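Local coordinates for protein probable endoglucanase (Gluconacetobacter xylinus, PDB 1WZZ) that hydrolyses internal beta-1,4-glucosidic linkages of cellulose and carboxymethyl-cellulose as a secreted endoglucanase of glycoside hydrolase family 8, at residues A18-F26 with L322-E330. Sequence-based numbering, arbitrary orientation.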
loop_
_atom_site.group_PDB
_atom_site.type_symbol
_atom_site.label_atom_id
_atom_site.label_comp_id
_atom_site.label_asym_id
_atom_site.label_seq_id
_atom_site.Cartn_x
_atom_site.Cartn_y
_atom_site.Cartn_z
ATOM N N ALA A 18 -16.885 1.582 -13.161
ATOM C CA ALA A 18 -15.613 2.262 -13.364
ATOM C C ALA A 18 -14.435 1.372 -12.993
ATOM O O ALA A 18 -13.429 1.340 -13.691
ATOM C CB ALA A 18 -15.573 3.558 -12.541
ATOM N N VAL A 19 -14.540 0.641 -11.889
ATOM C CA VAL A 19 -13.420 -0.224 -11.534
ATOM C C VAL A 19 -13.174 -1.282 -12.620
ATOM O O VAL A 19 -12.035 -1.536 -13.017
ATOM C CB VAL A 19 -13.672 -0.911 -10.182
ATOM C CG1 VAL A 19 -12.642 -1.998 -9.953
ATOM C CG2 VAL A 19 -13.611 0.138 -9.065
ATOM N N ALA A 20 -14.239 -1.901 -13.108
ATOM C CA ALA A 20 -14.040 -2.919 -14.128
ATOM C C ALA A 20 -13.401 -2.327 -15.382
ATOM O O ALA A 20 -12.560 -2.964 -16.022
ATOM C CB ALA A 20 -15.366 -3.577 -14.470
ATOM N N GLN A 21 -13.793 -1.117 -15.748
ATOM C CA GLN A 21 -13.221 -0.507 -16.946
ATOM C C GLN A 21 -11.747 -0.179 -16.808
ATOM O O GLN A 21 -10.964 -0.365 -17.750
ATOM C CB GLN A 21 -14.008 0.743 -17.304
ATOM C CG GLN A 21 -15.442 0.376 -17.620
ATOM C CD GLN A 21 -16.225 1.547 -18.088
ATOM O OE1 GLN A 21 -16.089 2.637 -17.549
ATOM N NE2 GLN A 21 -17.074 1.336 -19.097
ATOM N N GLN A 22 -11.367 0.331 -15.637
ATOM C CA GLN A 22 -9.960 0.645 -15.421
ATOM C C GLN A 22 -9.138 -0.634 -15.275
ATOM O O GLN A 22 -8.012 -0.698 -15.739
ATOM C CB GLN A 22 -9.791 1.559 -14.199
ATOM C CG GLN A 22 -10.502 2.883 -14.391
ATOM C CD GLN A 22 -10.052 3.607 -15.664
ATOM O OE1 GLN A 22 -8.866 3.770 -15.918
ATOM N NE2 GLN A 22 -11.029 4.041 -16.467
ATOM N N TRP A 23 -9.697 -1.651 -14.622
ATOM C CA TRP A 23 -8.998 -2.924 -14.507
ATOM C C TRP A 23 -8.721 -3.485 -15.922
ATOM O O TRP A 23 -7.645 -4.045 -16.177
ATOM C CB TRP A 23 -9.862 -3.928 -13.702
ATOM C CG TRP A 23 -9.399 -5.368 -13.892
ATOM C CD1 TRP A 23 -10.125 -6.386 -14.444
ATOM C CD2 TRP A 23 -8.103 -5.921 -13.578
ATOM N NE1 TRP A 23 -9.361 -7.532 -14.504
ATOM C CE2 TRP A 23 -8.124 -7.281 -13.979
ATOM C CE3 TRP A 23 -6.928 -5.408 -13.009
ATOM C CZ2 TRP A 23 -7.019 -8.131 -13.830
ATOM C CZ3 TRP A 23 -5.808 -6.274 -12.860
ATOM C CH2 TRP A 23 -5.877 -7.616 -13.273
ATOM N N ALA A 24 -9.685 -3.356 -16.828
ATOM C CA ALA A 24 -9.464 -3.873 -18.179
ATOM C C ALA A 24 -8.220 -3.281 -18.805
ATOM O O ALA A 24 -7.463 -3.977 -19.500
ATOM C CB ALA A 24 -10.677 -3.609 -19.059
ATOM N N ILE A 25 -7.981 -1.991 -18.560
ATOM C CA ILE A 25 -6.793 -1.347 -19.099
ATOM C C ILE A 25 -5.534 -1.853 -18.399
ATOM O O ILE A 25 -4.541 -2.186 -19.035
ATOM C CB ILE A 25 -6.902 0.206 -18.964
ATOM C CG1 ILE A 25 -8.110 0.690 -19.774
ATOM C CG2 ILE A 25 -5.597 0.883 -19.456
ATOM C CD1 ILE A 25 -8.484 2.162 -19.476
ATOM N N PHE A 26 -5.579 -1.936 -17.073
ATOM C CA PHE A 26 -4.433 -2.406 -16.316
ATOM C C PHE A 26 -4.028 -3.833 -16.744
ATOM O O PHE A 26 -2.850 -4.143 -16.939
ATOM C CB PHE A 26 -4.794 -2.403 -14.832
ATOM C CG PHE A 26 -3.637 -2.739 -13.922
ATOM C CD1 PHE A 26 -2.894 -1.728 -13.311
ATOM C CD2 PHE A 26 -3.341 -4.050 -13.638
ATOM C CE1 PHE A 26 -1.863 -2.041 -12.406
ATOM C CE2 PHE A 26 -2.322 -4.373 -12.744
ATOM C CZ PHE A 26 -1.588 -3.360 -12.128
ATOM N N LEU A 322 -5.654 3.177 -10.029
ATOM C CA LEU A 322 -6.687 2.151 -9.870
ATOM C C LEU A 322 -6.961 1.880 -8.384
ATOM O O LEU A 322 -8.096 1.634 -7.983
ATOM C CB LEU A 322 -6.270 0.880 -10.628
ATOM C CG LEU A 322 -7.277 -0.268 -10.761
ATOM C CD1 LEU A 322 -8.699 0.172 -10.897
ATOM C CD2 LEU A 322 -6.839 -1.073 -11.971
ATOM N N LEU A 323 -5.938 2.001 -7.548
ATOM C CA LEU A 323 -6.134 1.808 -6.111
ATOM C C LEU A 323 -7.134 2.848 -5.598
ATOM O O LEU A 323 -7.975 2.564 -4.740
ATOM C CB LEU A 323 -4.793 1.949 -5.403
ATOM C CG LEU A 323 -4.766 1.567 -3.930
ATOM C CD1 LEU A 323 -5.055 0.040 -3.789
ATOM C CD2 LEU A 323 -3.407 1.930 -3.368
ATOM N N VAL A 324 -7.050 4.080 -6.112
ATOM C CA VAL A 324 -7.989 5.109 -5.701
ATOM C C VAL A 324 -9.416 4.765 -6.176
ATOM O O VAL A 324 -10.400 5.003 -5.460
ATOM C CB VAL A 324 -7.569 6.510 -6.254
ATOM C CG1 VAL A 324 -8.660 7.541 -5.938
ATOM C CG2 VAL A 324 -6.225 6.949 -5.611
ATOM N N TYR A 325 -9.548 4.228 -7.389
ATOM C CA TYR A 325 -10.885 3.833 -7.850
ATOM C C TYR A 325 -11.484 2.795 -6.888
ATOM O O TYR A 325 -12.680 2.829 -6.600
ATOM C CB TYR A 325 -10.827 3.233 -9.265
ATOM C CG TYR A 325 -10.866 4.264 -10.373
ATOM C CD1 TYR A 325 -12.057 4.552 -11.046
ATOM C CD2 TYR A 325 -9.709 4.918 -10.773
ATOM C CE1 TYR A 325 -12.083 5.475 -12.103
ATOM C CE2 TYR A 325 -9.721 5.851 -11.827
ATOM C CZ TYR A 325 -10.906 6.113 -12.478
ATOM O OH TYR A 325 -10.886 7.028 -13.514
ATOM N N ILE A 326 -10.650 1.887 -6.388
ATOM C CA ILE A 326 -11.150 0.859 -5.455
ATOM C C ILE A 326 -11.582 1.526 -4.152
ATOM O O ILE A 326 -12.657 1.236 -3.615
ATOM C CB ILE A 326 -10.069 -0.187 -5.112
ATOM C CG1 ILE A 326 -9.450 -0.779 -6.380
ATOM C CG2 ILE A 326 -10.686 -1.295 -4.188
ATOM C CD1 ILE A 326 -10.432 -1.401 -7.293
ATOM N N ALA A 327 -10.739 2.421 -3.632
ATOM C CA ALA A 327 -11.036 3.107 -2.388
ATOM C C ALA A 327 -12.331 3.865 -2.491
ATOM O O ALA A 327 -13.151 3.820 -1.591
ATOM C CB ALA A 327 -9.897 4.086 -2.025
ATOM N N ARG A 328 -12.501 4.581 -3.597
ATOM C CA ARG A 328 -13.714 5.355 -3.785
ATOM C C ARG A 328 -14.927 4.447 -3.858
ATOM O O ARG A 328 -15.946 4.730 -3.231
ATOM C CB ARG A 328 -13.604 6.211 -5.052
ATOM C CG ARG A 328 -14.797 7.124 -5.286
ATOM C CD ARG A 328 -14.653 7.880 -6.612
ATOM N NE ARG A 328 -14.634 6.955 -7.753
ATOM C CZ ARG A 328 -14.719 7.330 -9.027
ATOM N NH1 ARG A 328 -14.681 6.420 -9.996
ATOM N NH2 ARG A 328 -14.858 8.616 -9.329
ATOM N N ALA A 329 -14.817 3.346 -4.596
ATOM C CA ALA A 329 -15.947 2.421 -4.745
ATOM C C ALA A 329 -16.347 1.834 -3.394
ATOM O O ALA A 329 -17.538 1.654 -3.111
ATOM C CB ALA A 329 -15.592 1.313 -5.705
ATOM N N GLU A 330 -15.366 1.541 -2.550
ATOM C CA GLU A 330 -15.671 0.974 -1.235
ATOM C C GLU A 330 -16.017 1.975 -0.136
ATOM O O GLU A 330 -16.956 1.748 0.635
ATOM C CB GLU A 330 -14.497 0.128 -0.732
ATOM C CG GLU A 330 -14.199 -1.132 -1.552
ATOM C CD GLU A 330 -13.234 -2.070 -0.850
ATOM O OE1 GLU A 330 -12.878 -3.125 -1.425
ATOM O OE2 GLU A 330 -12.853 -1.767 0.295
#
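L322 is a knob in a hole formed by V19, Q22, W23 and F26. Its two methyls divide the work. CD1 rests on Q22 CB at 3.7 Å. CD2 reaches F26 CB at 3.8 Å and lies near the plane of the W23 ring, at its edge. CG of L322 is anti to the backbone N (chi1 -172°), which carries both methyls across to the other helix.

V19 makes the second apolar group. Its CG1 meets I326 CD1 at 3.5 Å, and the two side chains cross at about a right angle. Its CG2 packs near Y325 CB and A329 CB.

The Y325 ring is the third element. Q22 CG sits over the middle of one face, 3.8 Å from the centroid, a CH-pi contact. The Q22 chain bends at chi2, which folds its amide back beside the ring; the two planes lie 16° apart. A18 CB comes in at the ring edge, 3.9 Å from Y325 CD1, and also meets the edge of the R328 guanidinium. A serine in place of Y325 would probably leave Q22 CG and A18 CB without their aromatic partner and open a gap between the helices.

No hydrogen bond crosses the interface. The polar ends turn to the loop beside it: Y325 OH bonds P307 O, and Q22 OE1 accepts from L309 N.

The segments run antiparallel at 165°, with axes 9.7 Å apart. They belong to helices 18-30 and 315-331, so the contact joins the first and last helices of the (alpha/alpha)6 barrel. Helix 48-61 packs on W23, L322 and I326, while helices 240-247 and 289-297 flank helix 315-331.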